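Side-chain contacts in ethylbenzene dehydrogenase beta-subunit (Aromatoleum aromaticum, PDB 2IVF), which is the iron-sulfur subunit of a three-chain complex, carrying three SF4 clusters and one F3S cluster, and probably relays electrons between its partner subunits: residues P65-Y68 / E69-G72; N98-V102 / F103-K107; H187-C190 / V191-C194. All coordinates share one frame; numbering follows the deposited sequence.

Interaction 1. Residues P65-Y68 / E69-G72; sequences PRDY and ERKG
The ring of Tyr68 takes the aliphatic part of Glu69 over one face and the carbonyl oxygen of Pro65 at its edge, in plane. Glu69 CG sits 3.6 Å from the centroid of the Tyr68 ring, only 16° off its normal, a CH-pi contact. Tyr68 reaches this pose by placing its ring between backbone N and carbonyl carbon (chi1 85°), while the extended Glu69 chain carries its carboxylate toward the phenol end, the two planes 20° apart. There a water 2.6 Å from Tyr68 OH donates to Glu69 OE2, an oxygen that also accepts from His261. The other flat group, the Arg70 guanidinium, has Asp67 OD1 well out of its plane and 4.2 Å from NH1, so charge alone links them. Behind these side chains the main chain curls tightly. A type II turn runs from Pro65, which follows a cis peptide, to Tyr68, and passes into a short 3-10 segment in which Arg70 N meets Asp67 O at 2.9 Å and Lys71 N meets Tyr68 O at 3.1 Å. Lys71 then folds back: its chain bends at the last torsion, and NZ donates to Arg66 O at 3.0 Å, closing the side chain over the type II turn. The turn and 3-10 segment together occupy the loop between strands 55-59 and 75-76, anchored by the Arg66-Asp90 salt bridge and by Arg149, at the end of strand 141-149, in a cation-pi contact with Tyr68.

Interaction 2. Residues N98-V102 / F103-K107; sequences NHKEV and FYEGK
Glu101 and Lys107 meet through a short salt bridge, Lys107 NZ to Glu101 OE2 at 2.7 Å, which uses the anti lone pair of that oxygen. Glu105 joins the network from beside them: its OE1 is a long 4.0 Å from Lys107 NZ, and its OE2 rests against Lys100 CG at 3.5 Å, the two chains crossing at about a right angle. On another flank, Phe103 and His99 run side by side in the same direction, with Phe103 CE2 3.6 Å from His99 CB and in plane at the edge of the imidazole. One face of the Phe103 ring lies over His99 O, the same oxygen that receives Phe103 N at 2.9 Å. Tyr104, one residue on, has Phe103 CB above the centre of its ring.

The next shell fixes these groups. Asn98, at the N-cap position, donates from ND2 to Glu101 OE1 at 2.9 Å, so both carboxylate oxygens are held, and the same amide pairs with backbone O of His112 and backbone N of His114. His99 NE2 bonds to Thr860 of the alpha-subunit, whose Met639 packs on Phe103 and Trp929 on Val102. Helix 99-104 thus docks an aromatic and apolar flank on the partner chain, while the charged network joins Glu101 on the helix to Glu105 and Lys107 in the turn after it; Lys107, shared unequally by the two glutamates, probably eases their mutual repulsion.

Interaction 3. Residues H187-C190 / V191-C194; sequences HRHC and VEAC. With F3S (Fe3-s4 cluster), chain R; HEM (protoporphyrin IX containing Fe), chain X; SF4 (iron/sulfur cluster), chain S; GOL (glycerol), chain C.
Cys190 turns its sulfur into the space between backbone N and carbonyl carbon (chi1 57°), which lays SG on FE4 of the F3S cluster at 2.2 Å and 3.8 Å from CG2 of Val191. Cys194 adopts a different rotation, its sulfur opposite the backbone N (chi1 165°), and binds FE1 of an SF4 cluster at 2.4 Å. Cys190 on helix 189-193 and Cys194 just past its end, four residues on, thus serve two different clusters, and the bond from Cys194 N to Cys190 O at 2.9 Å joins the two ligands through the main chain. Beside the sulfur, Arg188 and Val191 lie alongside each other, CG to CG2 3.9 Å, while the guanidinium runs off to backbone atoms of a neighbouring chain and makes a cation-pi contact with Phe201.

Both histidines pack against sulfurs of the F3S cluster, and their rings extend to other partners. His187 NE2 gives a nearly straight bond (171°) to propionate oxygen O2D of the haem at 2.7 Å; the haem also bonds to Lys185 NZ. His189 ND1 donates in the ring plane to O3 of a glycerol, probably left from crystallisation, at 2.6 Å, and Glu192 approaches the same oxygen; Glu192 OE2 is engaged by a basic side chain of the neighbouring chain.

Two motifs cross over here. Cys163 ends the run Cys151, Cys154, Cys159 but belongs to the F3S pocket, whereas Cys194 ends the run Cys184, Cys190 but binds the SF4 cluster, the hallmark of the bacterial dicluster ferredoxin fold.

The three contacts are all local, yet their chemistry follows their place. Interaction 3 is buried and built on metal-sulfur bonds, at a helix between two clusters, with the haem beyond one of them. Interaction 1 is a surface loop, relying on peptide carbonyls, one ring face and a bridging water; its centre lies about 13 Å from that of interaction 3, and Lys197 bonds to the backbone of both, weakly on the side of 69-72. Interaction 2, partly buried and without a cofactor, stands apart, its centre about 38 and 41 Å from those of interactions 1 and 3. Interactions 2 and 3 both meet a partner chain, whereas no other chain of the assembly touches interaction 1.

Interaction 1. Residues P65-Y68 / E69-G72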
loop_
_atom_site.group_PDB
_atom_site.type_symbol
_atom_site.label_atom_id
_atom_site.label_comp_id
_atom_site.label_asym_id
_atom_site.label_seq_id
_atom_site.Cartn_x
_atom_site.Cartn_y
_atom_site.Cartn_z
ATOM N N PRO B 65 -11.257 18.869 2.066
ATOM C CA PRO B 65 -10.188 19.631 1.477
ATOM C C PRO B 65 -9.354 20.265 2.572
ATOM O O PRO B 65 -9.789 20.334 3.733
ATOM C CB PRO B 65 -10.905 20.715 0.678
ATOM C CG PRO B 65 -12.259 20.179 0.455
ATOM C CD PRO B 65 -12.585 19.298 1.589
ATOM N N ARG B 66 -8.167 20.695 2.186
ATOM C CA ARG B 66 -7.257 21.406 3.056
ATOM C C ARG B 66 -7.948 22.496 3.880
ATOM O O ARG B 66 -8.581 23.390 3.341
ATOM C CB ARG B 66 -6.160 22.041 2.229
ATOM C CG ARG B 66 -5.047 22.676 3.069
ATOM C CD ARG B 66 -3.882 23.108 2.224
ATOM N NE ARG B 66 -4.223 23.971 1.102
ATOM C CZ ARG B 66 -3.329 24.563 0.309
ATOM N NH1 ARG B 66 -2.007 24.430 0.525
ATOM N NH2 ARG B 66 -3.748 25.344 -0.676
ATOM N N ASP B 67 -7.771 22.395 5.193
ATOM C CA ASP B 67 -8.233 23.347 6.151
ATOM C C ASP B 67 -9.723 23.537 6.038
ATOM O O ASP B 67 -10.188 24.614 6.260
ATOM C CB ASP B 67 -7.471 24.675 6.022
ATOM C CG ASP B 67 -6.037 24.577 6.547
ATOM O OD1 ASP B 67 -5.768 23.694 7.367
ATOM O OD2 ASP B 67 -5.188 25.391 6.149
ATOM N N TYR B 68 -10.472 22.487 5.714
ATOM C CA TYR B 68 -11.954 22.607 5.590
ATOM C C TYR B 68 -12.615 23.170 6.859
ATOM O O TYR B 68 -13.683 23.835 6.824
ATOM C CB TYR B 68 -12.561 21.247 5.235
ATOM C CG TYR B 68 -12.858 20.299 6.388
ATOM C CD1 TYR B 68 -11.919 19.394 6.853
ATOM C CD2 TYR B 68 -14.100 20.324 7.019
ATOM C CE1 TYR B 68 -12.199 18.524 7.894
ATOM C CE2 TYR B 68 -14.399 19.481 8.046
ATOM C CZ TYR B 68 -13.454 18.565 8.488
ATOM O OH TYR B 68 -13.800 17.745 9.509
ATOM N N GLU B 69 -11.978 22.888 7.994
ATOM C CA GLU B 69 -12.474 23.317 9.324
ATOM C C GLU B 69 -12.292 24.784 9.532
ATOM O O GLU B 69 -12.799 25.335 10.524
ATOM C CB GLU B 69 -11.764 22.513 10.456
ATOM C CG GLU B 69 -12.036 21.063 10.401
ATOM C CD GLU B 69 -11.105 20.191 11.261
ATOM O OE1 GLU B 69 -9.896 20.340 11.114
ATOM O OE2 GLU B 69 -11.593 19.340 12.061
ATOM N N ARG B 70 -11.578 25.440 8.617
ATOM C CA ARG B 70 -11.443 26.894 8.649
ATOM C C ARG B 70 -12.284 27.600 7.587
ATOM O O ARG B 70 -12.197 28.803 7.468
ATOM C CB ARG B 70 -9.987 27.283 8.420
ATOM C CG ARG B 70 -9.033 26.624 9.387
ATOM C CD ARG B 70 -7.840 27.505 9.663
ATOM N NE ARG B 70 -7.332 27.186 11.001
ATOM C CZ ARG B 70 -6.084 26.793 11.281
ATOM N NH1 ARG B 70 -5.155 26.688 10.319
ATOM N NH2 ARG B 70 -5.758 26.517 12.546
ATOM N N LYS B 71 -13.064 26.872 6.814
ATOM C CA LYS B 71 -13.681 27.442 5.629
ATOM C C LYS B 71 -15.173 27.796 5.787
ATOM O O LYS B 71 -15.880 28.045 4.795
ATOM C CB LYS B 71 -13.382 26.590 4.419
ATOM C CG LYS B 71 -11.884 26.652 4.022
ATOM C CD LYS B 71 -11.615 25.843 2.750
ATOM C CE LYS B 71 -10.254 26.162 2.154
ATOM N NZ LYS B 71 -9.199 26.275 3.158
ATOM N N GLY B 72 -15.653 27.809 7.024
ATOM C CA GLY B 72 -16.986 28.319 7.297
ATOM C C GLY B 72 -18.124 27.446 6.791
ATOM O O GLY B 72 -17.946 26.265 6.550
HETATM O O HOH W 1 -11.745 16.708 10.809
HETATM O O HOH W 2 -15.934 24.710 5.764
#

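Interaction 2. Residues N98-V102 / F103-K107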
loop_
_atom_site.group_PDB
_atom_site.type_symbol
_atom_site.label_atom_id
_atom_site.label_comp_id
_atom_site.label_asym_id
_atom_site.label_seq_id
_atom_site.Cartn_x
_atom_site.Cartn_y
_atom_site.Cartn_z
ATOM N N ASN B 98 4.920 12.410 -15.591
ATOM C CA ASN B 98 5.727 12.652 -16.782
ATOM C C ASN B 98 6.385 11.400 -17.334
ATOM O O ASN B 98 7.564 11.392 -17.682
ATOM C CB ASN B 98 6.777 13.724 -16.466
ATOM C CG ASN B 98 7.719 13.314 -15.380
ATOM O OD1 ASN B 98 7.340 12.590 -14.451
ATOM N ND2 ASN B 98 8.960 13.777 -15.471
ATOM N N HIS B 99 5.589 10.333 -17.484
ATOM C CA HIS B 99 6.110 9.059 -17.960
ATOM C C HIS B 99 6.915 9.173 -19.241
ATOM O O HIS B 99 8.068 8.726 -19.286
ATOM C CB HIS B 99 4.983 8.056 -18.225
ATOM C CG HIS B 99 4.100 7.792 -17.059
ATOM N ND1 HIS B 99 3.085 8.649 -16.692
ATOM C CD2 HIS B 99 4.038 6.743 -16.212
ATOM C CE1 HIS B 99 2.445 8.138 -15.658
ATOM N NE2 HIS B 99 3.015 6.989 -15.339
ATOM N N LYS B 100 6.319 9.789 -20.288
ATOM C CA LYS B 100 7.011 9.931 -21.585
ATOM C C LYS B 100 8.371 10.608 -21.423
ATOM O O LYS B 100 9.368 10.135 -21.948
ATOM C CB LYS B 100 6.179 10.733 -22.621
ATOM C CG LYS B 100 6.755 10.671 -24.069
ATOM C CD LYS B 100 5.903 11.451 -25.124
ATOM C CE LYS B 100 6.690 11.816 -26.345
ATOM N NZ LYS B 100 5.869 12.603 -27.370
ATOM N N GLU B 101 8.397 11.698 -20.657
ATOM C CA GLU B 101 9.605 12.485 -20.451
ATOM C C GLU B 101 10.737 11.654 -19.847
ATOM O O GLU B 101 11.893 11.754 -20.253
ATOM C CB GLU B 101 9.300 13.679 -19.524
ATOM C CG GLU B 101 10.409 14.652 -19.474
ATOM C CD GLU B 101 10.109 15.863 -18.639
ATOM O OE1 GLU B 101 9.450 15.742 -17.592
ATOM O OE2 GLU B 101 10.595 16.949 -19.040
ATOM N N VAL B 102 10.388 10.848 -18.855
ATOM C CA VAL B 102 11.359 10.008 -18.149
ATOM C C VAL B 102 11.812 8.786 -18.986
ATOM O O VAL B 102 12.990 8.419 -18.981
ATOM C CB VAL B 102 10.818 9.583 -16.792
ATOM C CG1 VAL B 102 11.817 8.653 -16.099
ATOM C CG2 VAL B 102 10.507 10.810 -15.940
ATOM N N PHE B 103 10.905 8.180 -19.761
ATOM C CA PHE B 103 11.241 6.898 -20.416
ATOM C C PHE B 103 11.759 6.990 -21.827
ATOM O O PHE B 103 12.534 6.140 -22.268
ATOM C CB PHE B 103 9.989 5.998 -20.425
ATOM C CG PHE B 103 9.335 5.828 -19.090
ATOM C CD1 PHE B 103 10.061 5.888 -17.898
ATOM C CD2 PHE B 103 7.980 5.528 -19.015
ATOM C CE1 PHE B 103 9.442 5.678 -16.679
ATOM C CE2 PHE B 103 7.358 5.338 -17.779
ATOM C CZ PHE B 103 8.075 5.423 -16.609
ATOM N N TYR B 104 11.298 7.990 -22.574
ATOM C CA TYR B 104 11.378 7.933 -24.025
ATOM C C TYR B 104 12.006 9.142 -24.692
ATOM O O TYR B 104 12.173 9.131 -25.922
ATOM C CB TYR B 104 9.957 7.766 -24.591
ATOM C CG TYR B 104 9.251 6.549 -24.049
ATOM C CD1 TYR B 104 9.834 5.298 -24.172
ATOM C CD2 TYR B 104 8.008 6.636 -23.469
ATOM C CE1 TYR B 104 9.229 4.191 -23.698
ATOM C CE2 TYR B 104 7.382 5.508 -22.971
ATOM C CZ TYR B 104 8.020 4.274 -23.114
ATOM O OH TYR B 104 7.451 3.125 -22.641
ATOM N N GLU B 105 12.342 10.172 -23.925
ATOM C CA GLU B 105 12.713 11.446 -24.530
ATOM C C GLU B 105 14.201 11.665 -24.618
ATOM O O GLU B 105 14.653 12.708 -25.086
ATOM C CB GLU B 105 11.954 12.613 -23.877
ATOM C CG GLU B 105 10.519 12.705 -24.429
ATOM C CD GLU B 105 9.694 13.822 -23.826
ATOM O OE1 GLU B 105 10.277 14.740 -23.217
ATOM O OE2 GLU B 105 8.444 13.775 -23.959
ATOM N N GLY B 106 14.982 10.655 -24.286
ATOM C CA GLY B 106 16.427 10.751 -24.435
ATOM C C GLY B 106 17.067 11.743 -23.454
ATOM O O GLY B 106 18.169 12.262 -23.714
ATOM N N LYS B 107 16.390 11.995 -22.334
ATOM C CA LYS B 107 16.854 12.954 -21.333
ATOM C C LYS B 107 17.681 12.287 -20.241
ATOM O O LYS B 107 18.204 12.969 -19.345
ATOM C CB LYS B 107 15.664 13.730 -20.728
ATOM C CG LYS B 107 14.949 14.622 -21.736
ATOM C CD LYS B 107 13.784 15.365 -21.055
ATOM C CE LYS B 107 13.279 16.546 -21.879
ATOM N NZ LYS B 107 12.298 17.357 -21.029
HETATM O O HOH W 3 13.923 10.658 -21.418
#

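Interaction 3. Residues H187-C190 / V191-C194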
loop_
_atom_site.group_PDB
_atom_site.type_symbol
_atom_site.label_atom_id
_atom_site.label_comp_id
_atom_site.label_asym_id
_atom_site.label_seq_id
_atom_site.Cartn_x
_atom_site.Cartn_y
_atom_site.Cartn_z
ATOM N N HIS B 187 -23.394 27.619 -9.195
ATOM C CA HIS B 187 -23.270 28.819 -8.370
ATOM C C HIS B 187 -22.306 28.630 -7.194
ATOM O O HIS B 187 -21.691 29.577 -6.710
ATOM C CB HIS B 187 -24.634 29.263 -7.826
ATOM C CG HIS B 187 -25.616 29.699 -8.866
ATOM N ND1 HIS B 187 -25.253 30.332 -10.042
ATOM C CD2 HIS B 187 -26.975 29.693 -8.846
ATOM C CE1 HIS B 187 -26.347 30.652 -10.713
ATOM N NE2 HIS B 187 -27.404 30.289 -10.004
ATOM N N ARG B 188 -22.198 27.408 -6.692
ATOM C CA ARG B 188 -21.246 27.068 -5.595
ATOM C C ARG B 188 -21.498 27.740 -4.227
ATOM O O ARG B 188 -20.659 27.677 -3.323
ATOM C CB ARG B 188 -19.815 27.273 -6.075
ATOM C CG ARG B 188 -19.379 26.187 -7.029
ATOM C CD ARG B 188 -18.109 26.679 -7.741
ATOM N NE ARG B 188 -18.419 27.512 -8.876
ATOM C CZ ARG B 188 -17.519 28.177 -9.590
ATOM N NH1 ARG B 188 -16.230 28.138 -9.290
ATOM N NH2 ARG B 188 -17.929 28.871 -10.627
ATOM N N HIS B 189 -22.703 28.256 -4.019
ATOM C CA HIS B 189 -23.104 28.689 -2.667
ATOM C C HIS B 189 -23.136 27.490 -1.740
ATOM O O HIS B 189 -22.726 27.591 -0.576
ATOM C CB HIS B 189 -24.481 29.362 -2.708
ATOM C CG HIS B 189 -24.543 30.494 -3.655
ATOM N ND1 HIS B 189 -23.762 31.616 -3.505
ATOM C CD2 HIS B 189 -25.297 30.699 -4.757
ATOM C CE1 HIS B 189 -24.020 32.454 -4.496
ATOM N NE2 HIS B 189 -24.951 31.925 -5.263
ATOM N N CYS B 190 -23.590 26.351 -2.273
ATOM C CA CYS B 190 -23.663 25.079 -1.540
ATOM C C CYS B 190 -22.321 24.664 -1.059
ATOM O O CYS B 190 -22.181 24.161 0.041
ATOM C CB CYS B 190 -24.230 23.971 -2.429
ATOM S SG CYS B 190 -23.257 23.716 -3.981
ATOM N N VAL B 191 -21.310 24.858 -1.891
ATOM C CA VAL B 191 -19.952 24.505 -1.496
ATOM C C VAL B 191 -19.460 25.328 -0.294
ATOM O O VAL B 191 -18.869 24.779 0.663
ATOM C CB VAL B 191 -18.967 24.674 -2.673
ATOM C CG1 VAL B 191 -17.572 24.250 -2.253
ATOM C CG2 VAL B 191 -19.430 23.852 -3.886
ATOM N N GLU B 192 -19.699 26.629 -0.335
ATOM C CA GLU B 192 -19.341 27.508 0.764
ATOM C C GLU B 192 -20.146 27.184 2.046
ATOM O O GLU B 192 -19.645 27.272 3.165
ATOM C CB GLU B 192 -19.609 28.978 0.359
ATOM C CG GLU B 192 -18.817 29.488 -0.854
ATOM C CD GLU B 192 -19.366 30.795 -1.424
ATOM O OE1 GLU B 192 -20.426 31.259 -0.987
ATOM O OE2 GLU B 192 -18.735 31.338 -2.325
ATOM N N ALA B 193 -21.415 26.831 1.853
ATOM C CA ALA B 193 -22.325 26.520 2.938
ATOM C C ALA B 193 -22.066 25.188 3.644
ATOM O O ALA B 193 -22.369 25.066 4.813
ATOM C CB ALA B 193 -23.765 26.554 2.421
ATOM N N CYS B 194 -21.595 24.191 2.930
ATOM C CA CYS B 194 -21.355 22.899 3.529
ATOM C C CYS B 194 -20.114 23.021 4.405
ATOM O O CYS B 194 -19.031 23.215 3.886
ATOM C CB CYS B 194 -21.135 21.805 2.494
ATOM S SG CYS B 194 -20.398 20.324 3.259
HETATM FE FE1 F3S R . -25.321 24.017 -8.158
HETATM FE FE3 F3S R . -26.852 25.308 -6.413
HETATM FE FE4 F3S R . -24.520 24.540 -5.651
HETATM S S1 F3S R . -26.577 25.767 -8.593
HETATM S S2 F3S R . -23.251 24.496 -7.502
HETATM S S3 F3S R . -26.181 23.246 -6.328
HETATM S S4 F3S R . -25.460 26.477 -5.127
HETATM C CHA HEM X . -30.148 34.858 -11.260
HETATM C CHB HEM X . -30.598 38.634 -14.247
HETATM C CHC HEM X . -32.032 41.537 -10.641
HETATM C CHD HEM X . -31.415 37.786 -7.637
HETATM C C1A HEM X . -30.169 35.648 -12.372
HETATM C C2A HEM X . -29.871 35.201 -13.702
HETATM C C3A HEM X . -30.004 36.247 -14.533
HETATM C C4A HEM X . -30.378 37.380 -13.740
HETATM C CMA HEM X . -29.786 36.267 -16.058
HETATM C CAA HEM X . -29.488 33.747 -14.047
HETATM C CBA HEM X . -28.035 33.492 -13.703
HETATM C CGA HEM X . -27.728 32.075 -14.083
HETATM O O1A HEM X . -28.626 31.346 -14.588
HETATM O O2A HEM X . -26.569 31.671 -13.880
HETATM C C1B HEM X . -30.972 39.750 -13.544
HETATM C C2B HEM X . -31.112 41.080 -14.091
HETATM C C3B HEM X . -31.511 41.884 -13.100
HETATM C C4B HEM X . -31.645 41.094 -11.896
HETATM C CMB HEM X . -30.807 41.448 -15.559
HETATM C CAB HEM X . -31.769 43.393 -13.182
HETATM C CBB HEM X . -32.736 43.982 -12.486
HETATM C C1C HEM X . -31.935 40.783 -9.499
HETATM C C2C HEM X . -32.007 41.285 -8.142
HETATM C C3C HEM X . -31.820 40.218 -7.329
HETATM C C4C HEM X . -31.600 39.052 -8.154
HETATM C CMC HEM X . -32.292 42.756 -7.749
HETATM C CAC HEM X . -31.822 40.140 -5.789
HETATM C CBC HEM X . -32.635 40.906 -5.064
HETATM C C1D HEM X . -31.063 36.672 -8.324
HETATM C C2D HEM X . -30.895 35.387 -7.691
HETATM C C3D HEM X . -30.496 34.462 -8.841
HETATM C C4D HEM X . -30.457 35.300 -10.014
HETATM C CMD HEM X . -31.106 35.059 -6.187
HETATM C CAD HEM X . -30.183 32.965 -8.830
HETATM C CBD HEM X . -31.430 32.208 -9.260
HETATM C CGD HEM X . -31.097 30.989 -10.057
HETATM O O1D HEM X . -31.984 30.103 -10.141
HETATM O O2D HEM X . -29.978 30.915 -10.610
HETATM N NA HEM X . -30.478 36.986 -12.421
HETATM N NB HEM X . -31.320 39.795 -12.215
HETATM N NC HEM X . -31.677 39.417 -9.481
HETATM N ND HEM X . -30.794 36.592 -9.686
HETATM FE FE HEM X . -31.100 38.191 -10.963
HETATM FE FE1 SF4 S . -22.323 18.975 3.349
HETATM FE FE2 SF4 S . -24.775 18.903 2.397
HETATM FE FE3 SF4 S . -24.220 17.790 4.844
HETATM FE FE4 SF4 S . -23.281 16.573 2.572
HETATM S S1 SF4 S . -25.492 16.858 3.189
HETATM S S2 SF4 S . -22.101 17.035 4.501
HETATM S S3 SF4 S . -22.909 18.367 1.239
HETATM S S4 SF4 S . -24.136 20.029 4.302
HETATM C C1 GOL C . -22.453 34.786 1.301
HETATM O O1 GOL C . -22.659 33.758 2.233
HETATM C C2 GOL C . -21.777 34.253 0.053
HETATM O O2 GOL C . -21.215 35.321 -0.688
HETATM C C3 GOL C . -22.754 33.445 -0.802
HETATM O O3 GOL C . -22.085 32.883 -1.913
HETATM O O HOH W 4 -23.061 30.075 0.667
#